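Local structure of uncharacterized protein conserved in bacteria (Streptococcus suis, 4FZ4) at residues L73-Y78 with A124-Y129; Y35-A40 with G115-S120; E103-A108 with M138-Q143; P97-I102 with K142-E147. The protein probably mediates attachment of the bacterium to host cells as a surface antigen, through a helical domain expected to bind glycosaminoglycans. All coordinates share one frame; numbering follows the deposited sequence.

Contact 1: L73-Y78 with A124-Y129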
# COMPACT_ATOMS: atom_id res chain seq x y z
N LEU A 73 6.31 11.01 2.73
CA LEU A 73 5.11 11.06 1.93
C LEU A 73 5.23 10.03 0.82
O LEU A 73 4.29 9.28 0.54
CB LEU A 73 4.90 12.46 1.35
CG LEU A 73 4.62 13.55 2.39
CD1 LEU A 73 4.05 14.78 1.67
CD2 LEU A 73 3.64 13.06 3.43
N ASN A 74 6.41 9.98 0.19
CA ASN A 74 6.66 9.01 -0.87
C ASN A 74 6.51 7.57 -0.38
O ASN A 74 5.90 6.75 -1.06
CB ASN A 74 8.06 9.19 -1.44
CG ASN A 74 8.22 10.49 -2.20
OD1 ASN A 74 7.38 10.84 -3.03
ND2 ASN A 74 9.30 11.20 -1.93
N ASP A 75 7.04 7.26 0.79
CA ASP A 75 6.93 5.90 1.30
C ASP A 75 5.46 5.58 1.58
O ASP A 75 5.00 4.47 1.32
CB ASP A 75 7.76 5.71 2.58
CG ASP A 75 9.26 5.93 2.35
OD1 ASP A 75 9.72 5.91 1.19
OD2 ASP A 75 9.99 6.10 3.36
N PHE A 76 4.72 6.57 2.08
CA PHE A 76 3.31 6.38 2.40
C PHE A 76 2.54 5.86 1.18
O PHE A 76 1.73 4.93 1.29
CB PHE A 76 2.71 7.70 2.89
CG PHE A 76 1.34 7.56 3.47
CD1 PHE A 76 0.96 6.40 4.15
CD2 PHE A 76 0.40 8.59 3.34
CE1 PHE A 76 -0.32 6.26 4.67
CE2 PHE A 76 -0.88 8.46 3.86
CZ PHE A 76 -1.24 7.30 4.52
N LYS A 77 2.81 6.46 0.04
CA LYS A 77 2.16 6.07 -1.20
C LYS A 77 2.32 4.56 -1.43
O LYS A 77 1.36 3.87 -1.75
CB LYS A 77 2.76 6.88 -2.35
CG LYS A 77 2.42 6.37 -3.73
CD LYS A 77 3.22 7.13 -4.77
CE LYS A 77 3.02 6.51 -6.15
NZ LYS A 77 3.88 7.15 -7.18
N TYR A 78 3.54 4.06 -1.25
CA TYR A 78 3.80 2.64 -1.43
C TYR A 78 3.16 1.79 -0.34
O TYR A 78 2.80 0.64 -0.57
CB TYR A 78 5.31 2.39 -1.53
CG TYR A 78 5.87 2.98 -2.81
CD1 TYR A 78 5.60 2.38 -4.03
CD2 TYR A 78 6.57 4.19 -2.80
CE1 TYR A 78 6.01 2.98 -5.23
CE2 TYR A 78 6.99 4.80 -3.99
CZ TYR A 78 6.70 4.18 -5.20
OH TYR A 78 7.11 4.76 -6.39
N ALA A 124 14.16 3.76 -1.93
CA ALA A 124 14.26 2.89 -3.11
C ALA A 124 13.98 1.43 -2.79
O ALA A 124 13.41 0.71 -3.60
CB ALA A 124 15.65 3.04 -3.76
N THR A 125 14.41 0.98 -1.61
CA THR A 125 14.18 -0.40 -1.22
C THR A 125 12.69 -0.63 -1.18
O THR A 125 12.19 -1.64 -1.68
CB THR A 125 14.72 -0.68 0.18
OG1 THR A 125 16.11 -0.33 0.24
CG2 THR A 125 14.55 -2.15 0.52
N LEU A 126 11.98 0.32 -0.60
CA LEU A 126 10.53 0.21 -0.48
C LEU A 126 9.82 0.21 -1.82
O LEU A 126 9.02 -0.68 -2.10
CB LEU A 126 9.99 1.34 0.41
CG LEU A 126 8.47 1.51 0.49
CD1 LEU A 126 7.80 0.19 0.83
CD2 LEU A 126 8.17 2.57 1.51
N ARG A 127 10.11 1.19 -2.67
CA ARG A 127 9.45 1.22 -3.97
C ARG A 127 9.79 0.00 -4.82
O ARG A 127 8.95 -0.51 -5.56
CB ARG A 127 9.80 2.51 -4.75
CG ARG A 127 11.22 3.02 -4.61
CD ARG A 127 11.46 4.20 -5.58
NE ARG A 127 12.64 5.00 -5.21
CZ ARG A 127 12.63 5.99 -4.32
NH1 ARG A 127 11.51 6.33 -3.70
NH2 ARG A 127 13.76 6.63 -4.04
N ASP A 128 11.02 -0.48 -4.68
CA ASP A 128 11.45 -1.65 -5.44
C ASP A 128 10.54 -2.85 -5.19
O ASP A 128 9.95 -3.41 -6.12
CB ASP A 128 12.89 -2.00 -5.06
CG ASP A 128 13.53 -3.00 -6.00
OD1 ASP A 128 13.05 -4.15 -6.08
OD2 ASP A 128 14.51 -2.62 -6.67
N TYR A 129 10.42 -3.24 -3.92
CA TYR A 129 9.58 -4.38 -3.54
C TYR A 129 8.14 -4.19 -3.98
O TYR A 129 7.49 -5.14 -4.39
CB TYR A 129 9.60 -4.61 -2.03
CG TYR A 129 8.43 -5.44 -1.55
CD1 TYR A 129 8.41 -6.83 -1.72
CD2 TYR A 129 7.31 -4.83 -0.98
CE1 TYR A 129 7.29 -7.59 -1.33
CE2 TYR A 129 6.20 -5.57 -0.59
CZ TYR A 129 6.19 -6.95 -0.77
OH TYR A 129 5.07 -7.68 -0.41

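Contact 2: Y35-A40 with G115-S120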
# COMPACT_ATOMS: atom_id res chain seq x y z
N TYR A 35 -4.43 -11.43 8.78
CA TYR A 35 -4.11 -10.04 8.45
C TYR A 35 -3.88 -9.15 9.67
O TYR A 35 -3.71 -7.93 9.54
CB TYR A 35 -5.25 -9.47 7.62
CG TYR A 35 -5.73 -10.43 6.57
CD1 TYR A 35 -4.89 -10.84 5.54
CD2 TYR A 35 -7.03 -10.95 6.60
CE1 TYR A 35 -5.31 -11.74 4.57
CE2 TYR A 35 -7.47 -11.86 5.63
CZ TYR A 35 -6.60 -12.25 4.62
OH TYR A 35 -7.00 -13.14 3.65
N SER A 36 -3.87 -9.77 10.85
CA SER A 36 -3.68 -9.05 12.10
C SER A 36 -2.42 -8.20 12.09
O SER A 36 -2.41 -7.09 12.63
CB SER A 36 -3.63 -10.04 13.26
OG SER A 36 -2.70 -11.08 12.99
N TYR A 37 -1.36 -8.72 11.48
CA TYR A 37 -0.11 -7.98 11.41
C TYR A 37 -0.20 -6.78 10.44
O TYR A 37 0.19 -5.67 10.79
CB TYR A 37 1.04 -8.91 11.02
CG TYR A 37 2.38 -8.22 11.00
CD1 TYR A 37 2.81 -7.52 9.88
CD2 TYR A 37 3.21 -8.24 12.11
CE1 TYR A 37 4.03 -6.86 9.86
CE2 TYR A 37 4.43 -7.58 12.11
CZ TYR A 37 4.84 -6.89 10.97
OH TYR A 37 6.06 -6.28 10.94
N GLN A 38 -0.70 -7.02 9.23
CA GLN A 38 -0.84 -5.94 8.25
C GLN A 38 -1.81 -4.88 8.77
O GLN A 38 -1.60 -3.69 8.57
CB GLN A 38 -1.37 -6.50 6.92
CG GLN A 38 -1.87 -5.42 5.93
CD GLN A 38 -0.77 -4.49 5.44
OE1 GLN A 38 -1.04 -3.49 4.77
NE2 GLN A 38 0.47 -4.83 5.76
N LYS A 39 -2.86 -5.33 9.45
CA LYS A 39 -3.87 -4.43 10.01
C LYS A 39 -3.23 -3.40 10.94
O LYS A 39 -3.40 -2.19 10.75
CB LYS A 39 -4.92 -5.24 10.78
CG LYS A 39 -6.03 -4.40 11.37
CD LYS A 39 -6.95 -5.25 12.23
CE LYS A 39 -7.98 -4.38 12.93
NZ LYS A 39 -7.34 -3.32 13.77
N ALA A 40 -2.48 -3.87 11.93
CA ALA A 40 -1.82 -2.98 12.88
C ALA A 40 -0.70 -2.21 12.21
O ALA A 40 -0.39 -1.08 12.59
CB ALA A 40 -1.27 -3.77 14.06
N GLY A 115 9.54 -9.58 10.31
CA GLY A 115 10.70 -10.04 9.58
C GLY A 115 10.50 -9.69 8.11
O GLY A 115 11.20 -8.83 7.58
N LYS A 116 9.53 -10.35 7.47
CA LYS A 116 9.23 -10.11 6.06
C LYS A 116 8.06 -9.14 5.86
O LYS A 116 6.95 -9.55 5.53
CB LYS A 116 8.91 -11.45 5.36
CG LYS A 116 8.43 -11.32 3.90
CD LYS A 116 9.54 -10.85 2.95
CE LYS A 116 9.00 -10.53 1.55
NZ LYS A 116 8.37 -11.68 0.81
N SER A 117 8.32 -7.85 6.09
CA SER A 117 7.31 -6.81 5.91
C SER A 117 8.00 -5.53 5.46
O SER A 117 9.22 -5.43 5.52
CB SER A 117 6.56 -6.53 7.21
OG SER A 117 7.37 -5.77 8.09
N ILE A 118 7.22 -4.56 5.00
CA ILE A 118 7.81 -3.30 4.57
C ILE A 118 7.89 -2.35 5.75
O ILE A 118 7.97 -1.14 5.57
CB ILE A 118 7.00 -2.62 3.45
CG1 ILE A 118 5.57 -2.35 3.92
CG2 ILE A 118 7.03 -3.50 2.19
CD1 ILE A 118 4.73 -1.58 2.91
N ALA A 119 7.87 -2.90 6.96
CA ALA A 119 7.96 -2.07 8.16
C ALA A 119 9.40 -1.58 8.29
O ALA A 119 9.66 -0.49 8.80
CB ALA A 119 7.57 -2.88 9.40
N SER A 120 10.33 -2.38 7.79
CA SER A 120 11.74 -2.04 7.86
C SER A 120 12.26 -1.42 6.57
O SER A 120 13.45 -1.14 6.45
CB SER A 120 12.55 -3.31 8.16
OG SER A 120 12.23 -4.34 7.23

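Contact 3: E103-A108 with M138-Q143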
# COMPACT_ATOMS: atom_id res chain seq x y z
N GLU A 103 -3.24 -18.47 -2.88
CA GLU A 103 -2.65 -18.65 -1.56
C GLU A 103 -1.13 -18.62 -1.63
O GLU A 103 -0.47 -18.03 -0.77
CB GLU A 103 -3.09 -19.99 -0.97
CG GLU A 103 -4.56 -20.35 -1.18
CD GLU A 103 -5.53 -19.29 -0.68
OE1 GLU A 103 -5.34 -18.82 0.47
OE2 GLU A 103 -6.48 -18.94 -1.42
N GLU A 104 -0.58 -19.23 -2.67
CA GLU A 104 0.87 -19.30 -2.86
C GLU A 104 1.52 -17.96 -3.21
O GLU A 104 2.55 -17.60 -2.64
CB GLU A 104 1.20 -20.31 -3.96
CG GLU A 104 0.72 -21.72 -3.65
CD GLU A 104 0.67 -22.60 -4.89
OE1 GLU A 104 0.36 -23.81 -4.75
OE2 GLU A 104 0.93 -22.09 -6.00
N GLU A 105 0.92 -17.23 -4.16
CA GLU A 105 1.47 -15.93 -4.55
C GLU A 105 1.41 -15.02 -3.33
O GLU A 105 2.39 -14.36 -2.97
CB GLU A 105 0.66 -15.33 -5.71
CG GLU A 105 0.73 -16.12 -7.02
CD GLU A 105 1.98 -15.85 -7.83
OE1 GLU A 105 2.92 -15.23 -7.29
OE2 GLU A 105 2.02 -16.25 -9.01
N TYR A 106 0.26 -15.00 -2.68
CA TYR A 106 0.06 -14.18 -1.50
C TYR A 106 1.11 -14.45 -0.42
O TYR A 106 1.81 -13.54 0.03
CB TYR A 106 -1.34 -14.44 -0.93
CG TYR A 106 -1.56 -13.79 0.41
CD1 TYR A 106 -1.52 -12.41 0.55
CD2 TYR A 106 -1.79 -14.56 1.55
CE1 TYR A 106 -1.69 -11.81 1.79
CE2 TYR A 106 -1.96 -13.97 2.80
CZ TYR A 106 -1.91 -12.59 2.91
OH TYR A 106 -2.05 -12.00 4.14
N ASN A 107 1.22 -15.71 0.00
CA ASN A 107 2.16 -16.10 1.04
C ASN A 107 3.61 -15.82 0.69
O ASN A 107 4.39 -15.37 1.52
CB ASN A 107 2.01 -17.59 1.37
CG ASN A 107 0.75 -17.89 2.15
OD1 ASN A 107 0.39 -19.04 2.35
ND2 ASN A 107 0.08 -16.84 2.61
N ALA A 108 3.97 -16.08 -0.56
CA ALA A 108 5.33 -15.87 -1.01
C ALA A 108 5.72 -14.41 -1.27
O ALA A 108 6.85 -14.03 -1.00
CB ALA A 108 5.57 -16.68 -2.27
N MET A 138 0.72 -9.58 -7.74
CA MET A 138 -0.65 -9.11 -7.80
C MET A 138 -1.18 -9.38 -9.21
O MET A 138 -2.33 -9.79 -9.40
CB MET A 138 -0.68 -7.61 -7.51
CG MET A 138 -2.01 -7.13 -6.98
SD MET A 138 -2.47 -8.01 -5.48
CE MET A 138 -4.22 -7.90 -5.60
N GLY A 139 -0.32 -9.15 -10.21
CA GLY A 139 -0.72 -9.38 -11.59
C GLY A 139 -1.01 -10.85 -11.85
O GLY A 139 -2.01 -11.20 -12.48
N ARG A 140 -0.14 -11.72 -11.37
CA ARG A 140 -0.33 -13.15 -11.58
C ARG A 140 -1.60 -13.60 -10.87
O ARG A 140 -2.39 -14.37 -11.41
CB ARG A 140 0.89 -13.92 -11.07
CG ARG A 140 2.16 -13.63 -11.88
CD ARG A 140 3.28 -14.65 -11.58
NE ARG A 140 3.76 -14.52 -10.21
CZ ARG A 140 4.73 -13.68 -9.82
NH1 ARG A 140 5.32 -12.89 -10.71
NH2 ARG A 140 5.08 -13.61 -8.55
N ILE A 141 -1.82 -13.10 -9.66
CA ILE A 141 -3.02 -13.45 -8.93
C ILE A 141 -4.24 -13.08 -9.78
O ILE A 141 -5.20 -13.85 -9.87
CB ILE A 141 -3.06 -12.72 -7.58
CG1 ILE A 141 -2.09 -13.39 -6.61
CG2 ILE A 141 -4.48 -12.71 -7.02
CD1 ILE A 141 -2.18 -12.87 -5.19
N LYS A 142 -4.19 -11.91 -10.40
CA LYS A 142 -5.30 -11.46 -11.23
C LYS A 142 -5.53 -12.29 -12.49
O LYS A 142 -6.66 -12.37 -12.99
CB LYS A 142 -5.14 -9.97 -11.56
CG LYS A 142 -5.49 -9.10 -10.37
CD LYS A 142 -5.35 -7.62 -10.65
CE LYS A 142 -5.78 -6.78 -9.44
NZ LYS A 142 -5.44 -5.33 -9.64
N GLN A 143 -4.47 -12.89 -13.01
CA GLN A 143 -4.63 -13.75 -14.18
C GLN A 143 -5.41 -14.97 -13.71
O GLN A 143 -6.29 -15.46 -14.41
CB GLN A 143 -3.28 -14.20 -14.72
CG GLN A 143 -2.51 -13.12 -15.43
CD GLN A 143 -1.59 -13.69 -16.49
OE1 GLN A 143 -0.94 -14.72 -16.28
NE2 GLN A 143 -1.52 -13.02 -17.64

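Contact 4: P97-I102 with K142-E147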
# COMPACT_ATOMS: atom_id res chain seq x y z
N PRO A 97 -11.77 -19.52 -2.30
CA PRO A 97 -11.10 -20.20 -1.19
C PRO A 97 -10.39 -21.49 -1.59
O PRO A 97 -10.90 -22.27 -2.40
CB PRO A 97 -12.24 -20.47 -0.21
CG PRO A 97 -13.40 -20.70 -1.14
CD PRO A 97 -13.23 -19.56 -2.12
N GLY A 98 -9.20 -21.70 -1.03
CA GLY A 98 -8.46 -22.90 -1.35
C GLY A 98 -7.53 -22.77 -2.53
O GLY A 98 -6.36 -23.15 -2.43
N ASP A 99 -8.03 -22.25 -3.65
CA ASP A 99 -7.22 -22.10 -4.86
C ASP A 99 -5.77 -21.88 -4.46
O ASP A 99 -5.43 -20.88 -3.84
CB ASP A 99 -7.68 -20.91 -5.70
CG ASP A 99 -6.84 -20.74 -6.95
OD1 ASP A 99 -7.03 -21.49 -7.93
OD2 ASP A 99 -5.96 -19.85 -6.95
N ASN A 100 -4.92 -22.83 -4.83
CA ASN A 100 -3.51 -22.77 -4.49
C ASN A 100 -2.77 -21.53 -4.98
O ASN A 100 -2.19 -20.80 -4.18
CB ASN A 100 -2.80 -24.03 -4.99
CG ASN A 100 -3.09 -25.24 -4.11
OD1 ASN A 100 -2.69 -26.36 -4.42
ND2 ASN A 100 -3.79 -25.01 -3.00
N THR A 101 -2.80 -21.30 -6.29
CA THR A 101 -2.11 -20.16 -6.87
C THR A 101 -2.26 -18.86 -6.05
O THR A 101 -1.27 -18.22 -5.71
CB THR A 101 -2.60 -19.92 -8.30
OG1 THR A 101 -2.58 -21.18 -9.00
CG2 THR A 101 -1.69 -18.93 -9.02
N ILE A 102 -3.50 -18.50 -5.71
CA ILE A 102 -3.74 -17.28 -4.94
C ILE A 102 -3.06 -17.34 -3.57
O ILE A 102 -2.39 -16.39 -3.14
CB ILE A 102 -5.25 -17.03 -4.72
CG1 ILE A 102 -5.97 -16.95 -6.07
CG2 ILE A 102 -5.44 -15.73 -3.94
CD1 ILE A 102 -7.48 -16.73 -5.95
N LYS A 142 -4.19 -11.91 -10.40
CA LYS A 142 -5.30 -11.46 -11.23
C LYS A 142 -5.53 -12.29 -12.49
O LYS A 142 -6.66 -12.37 -12.99
CB LYS A 142 -5.14 -9.97 -11.56
CG LYS A 142 -5.49 -9.10 -10.37
CD LYS A 142 -5.35 -7.62 -10.65
CE LYS A 142 -5.78 -6.78 -9.44
NZ LYS A 142 -5.44 -5.33 -9.64
N GLN A 143 -4.47 -12.89 -13.01
CA GLN A 143 -4.63 -13.75 -14.18
C GLN A 143 -5.41 -14.97 -13.71
O GLN A 143 -6.29 -15.46 -14.41
CB GLN A 143 -3.28 -14.20 -14.72
CG GLN A 143 -2.51 -13.12 -15.43
CD GLN A 143 -1.59 -13.69 -16.49
OE1 GLN A 143 -0.94 -14.72 -16.28
NE2 GLN A 143 -1.52 -13.02 -17.64
N ARG A 144 -5.07 -15.46 -12.52
CA ARG A 144 -5.73 -16.63 -11.94
C ARG A 144 -7.22 -16.35 -11.87
O ARG A 144 -8.04 -17.03 -12.48
CB ARG A 144 -5.20 -16.88 -10.53
CG ARG A 144 -4.83 -18.31 -10.22
CD ARG A 144 -6.01 -19.27 -10.28
NE ARG A 144 -6.07 -19.98 -11.55
CZ ARG A 144 -6.74 -21.11 -11.74
NH1 ARG A 144 -7.40 -21.66 -10.73
NH2 ARG A 144 -6.74 -21.69 -12.93
N VAL A 145 -7.56 -15.33 -11.09
CA VAL A 145 -8.94 -14.90 -10.91
C VAL A 145 -9.70 -14.78 -12.24
O VAL A 145 -10.85 -15.20 -12.34
CB VAL A 145 -8.97 -13.54 -10.19
CG1 VAL A 145 -10.37 -12.97 -10.24
CG2 VAL A 145 -8.51 -13.71 -8.76
N ALA A 146 -9.05 -14.19 -13.24
CA ALA A 146 -9.68 -14.02 -14.54
C ALA A 146 -10.11 -15.38 -15.07
O ALA A 146 -11.25 -15.57 -15.47
CB ALA A 146 -8.72 -13.34 -15.51
N GLU A 147 -9.17 -16.32 -15.05
CA GLU A 147 -9.44 -17.68 -15.52
C GLU A 147 -10.53 -18.28 -14.66
O GLU A 147 -11.45 -18.92 -15.16
CB GLU A 147 -8.17 -18.53 -15.41
CG GLU A 147 -6.93 -17.80 -15.87
CD GLU A 147 -5.68 -18.65 -15.84
OE1 GLU A 147 -5.55 -19.49 -14.92
OE2 GLU A 147 -4.82 -18.46 -16.73

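Contact 1: L73-Y78 with A124-Y129
Two long helices of the all-helical domain pack side by side where Tyr78 meets Leu126 and Arg127. The axes of 73-78 and 124-129 approach to 9.6 Å and run nearly parallel, 20° apart. Tyr78 lays one face of its ring against the root of Arg127. Arg127 CB sits 3.7 Å from the ring centroid of Tyr78, near the ring normal, in a CH-pi contact. It is displaced toward the phenol end, with Arg127 CB 3.5 Å from Tyr78 CZ. Arg127 CG stands between its backbone N and carbonyl carbon (chi1 38°), and the extended chain leads off from there, leaving CB on the ring. The guanidinium plane is inclined 58° to the ring, so the two do not stack. Leu126 supports the base of the tyrosine, its CG 3.9 Å from Tyr78 CB. Leu126 CD2 reaches the other way, a tight 3.3 Å from Asp75 CB. The link is therefore apolar. The Asp75 carboxylate accepts from Gly123 N through OD1. A nitrate ion, probably from the crystallisation liquor, lies about 5 Å from the Asp75 side chain. Leu73 and Phe76 turn instead to helices 3-23 and 36-55. Tyr78 continues onto Val130 and Asp131 of helix 123-152.

Contact 2: Y35-A40 with G115-S120
Tyr37 and Ser117 are joined by one hydrogen bond and a few van der Waals contacts. The polar link runs between two hydroxyls, Tyr37 OH and Ser117 OG, 3.2 Å apart. Either could be the donor. Ser117 OG has a second partner, the backbone of its own loop: Ala119 N donates to it over 3.1 Å at 156°. The serine oxygen is thus gripped from both the helix and the loop. Its torsion explains this double role. OG stands between the backbone N and the carbonyl carbon of Ser117 (chi1 75°), which brings it round to the amide two residues on. The van der Waals contacts lie at the phenol end of the tyrosine. Ser117 CB comes obliquely to the ring, 3.7 Å from Tyr37 CE1. The methyl of Ala119 adds a looser touch, with its CB 4.0 Å from Tyr37 OH. Leu41, one turn on from Tyr37, also touches Ser117 and Ala119. Buried Ile118 between them packs on Val82, Leu126 and Tyr129. The 115-120 loop is therefore held by helix 36-55 as well as by helices 66-95 and 123-152. Accepting from the amide of Ala119, the side chain of Ser117 forms an ST turn, here tied by its hydroxyl to a tyrosine of a neighbouring helix.

Contact 3: E103-A108 with M138-Q143
Glu105 and Arg140 meet with their side chains nearly perpendicular, and their charged ends join in a salt bridge. Arg140 presents the edge of its guanidinium side-on, using NE and NH2 rather than the two terminal nitrogens. Arg140 NE donates to Glu105 OE2 over 2.7 Å, and Arg140 NH2 donates to Glu105 OE1 over 3.0 Å. Both oxygens are met on their syn side, by donors standing somewhat off the carboxylate plane. A third, weak bond runs from Arg140 NE to Glu105 OE1. The carboxylate and guanidinium planes are turned 34° apart, although both oxygens lie near the guanidinium plane. Bends in both chains allow the meeting: Glu105 folds at chi2 (-81°) and Arg140 at chi3. The glutamate also serves an apolar contact. Its stem and that of Ile141 run antiparallel alongside one another, with Glu105 CB 3.5 Å from Ile141 CG1. Further in, Ile141 CD1 reaches the backbone of Tyr106, 4.1 Å from Tyr106 N. Ile141 also packs on Leu110, and Arg140 touches His109. The tyrosine ring itself leads elsewhere, to Tyr35 and Arg93. One turn earlier than Ile141, buried Met138 packs on helix 66-95. The segment axes are 9.5 Å apart and run in opposite directions at 169°. This is antiparallel helix pairing, with a buried isoleucine on the inner side and a two-pronged interhelical salt bridge on the outer side.

Contact 4: P97-I102 with K142-E147
Asp99 swings its carboxylate away from its own backbone N (chi1 180°), toward Arg144. Arg144 bends at chi2 (-63°) and again at chi3, which folds its guanidinium over to meet the aspartate. Arg144 NH1 donates to Asp99 OD1 over 2.8 Å, on the syn side, in a salt bridge. The bond is tilted out of both planes. The two flat groups are only 13° from parallel, so their planes are offset. The other oxygen works locally: Asp99 stands at the N-cap of helix 100-110, and its OD2 accepts the capping bond from Ile102 N over 3.1 Å. Thr101 lies across the arginine chain, its CB and CG2 both 3.4 Å from Arg144 CG. Nearer helix 66-95, Ile102 CD1 and Val145 CG2 make a looser apolar contact of 4.3 Å. Both of these residues also pack on Tyr96. Arg144 NH2 also donates in plane to Glu147 OE1, one turn on in its own helix, over a longer 3.2 Å. Arg144 thus has two carboxylate partners, which would be expected to stabilise its positive charge. The capping carboxylate is in turn shared between a helix end and this network, so the salt bridge ties the start of helix 100-110 to helix 123-152.

Contacts 1, 3 and 4 follow one another along helix 123-152. Contact 1 lies near its start, against helix 66-95. Contacts 3 and 4 come later, against helix 100-110 and the turn before it. Contacts 3 and 4 have centres about 7 Å apart and share Lys142 and Gln143. The centres of contacts 1 and 4 are about 27 Å apart. Contact 2 joins helix 36-55 to the loop before helix 123-152. It touches contacts 1 and 3, with centres about 15 and 18 Å from theirs. The first segments come in the order 35-40, 73-78, 97-102, 103-108. Only contacts 3 and 4 do not alternate along the chain. Helix 123-152 is thus fastened to earlier parts of the domain at several levels.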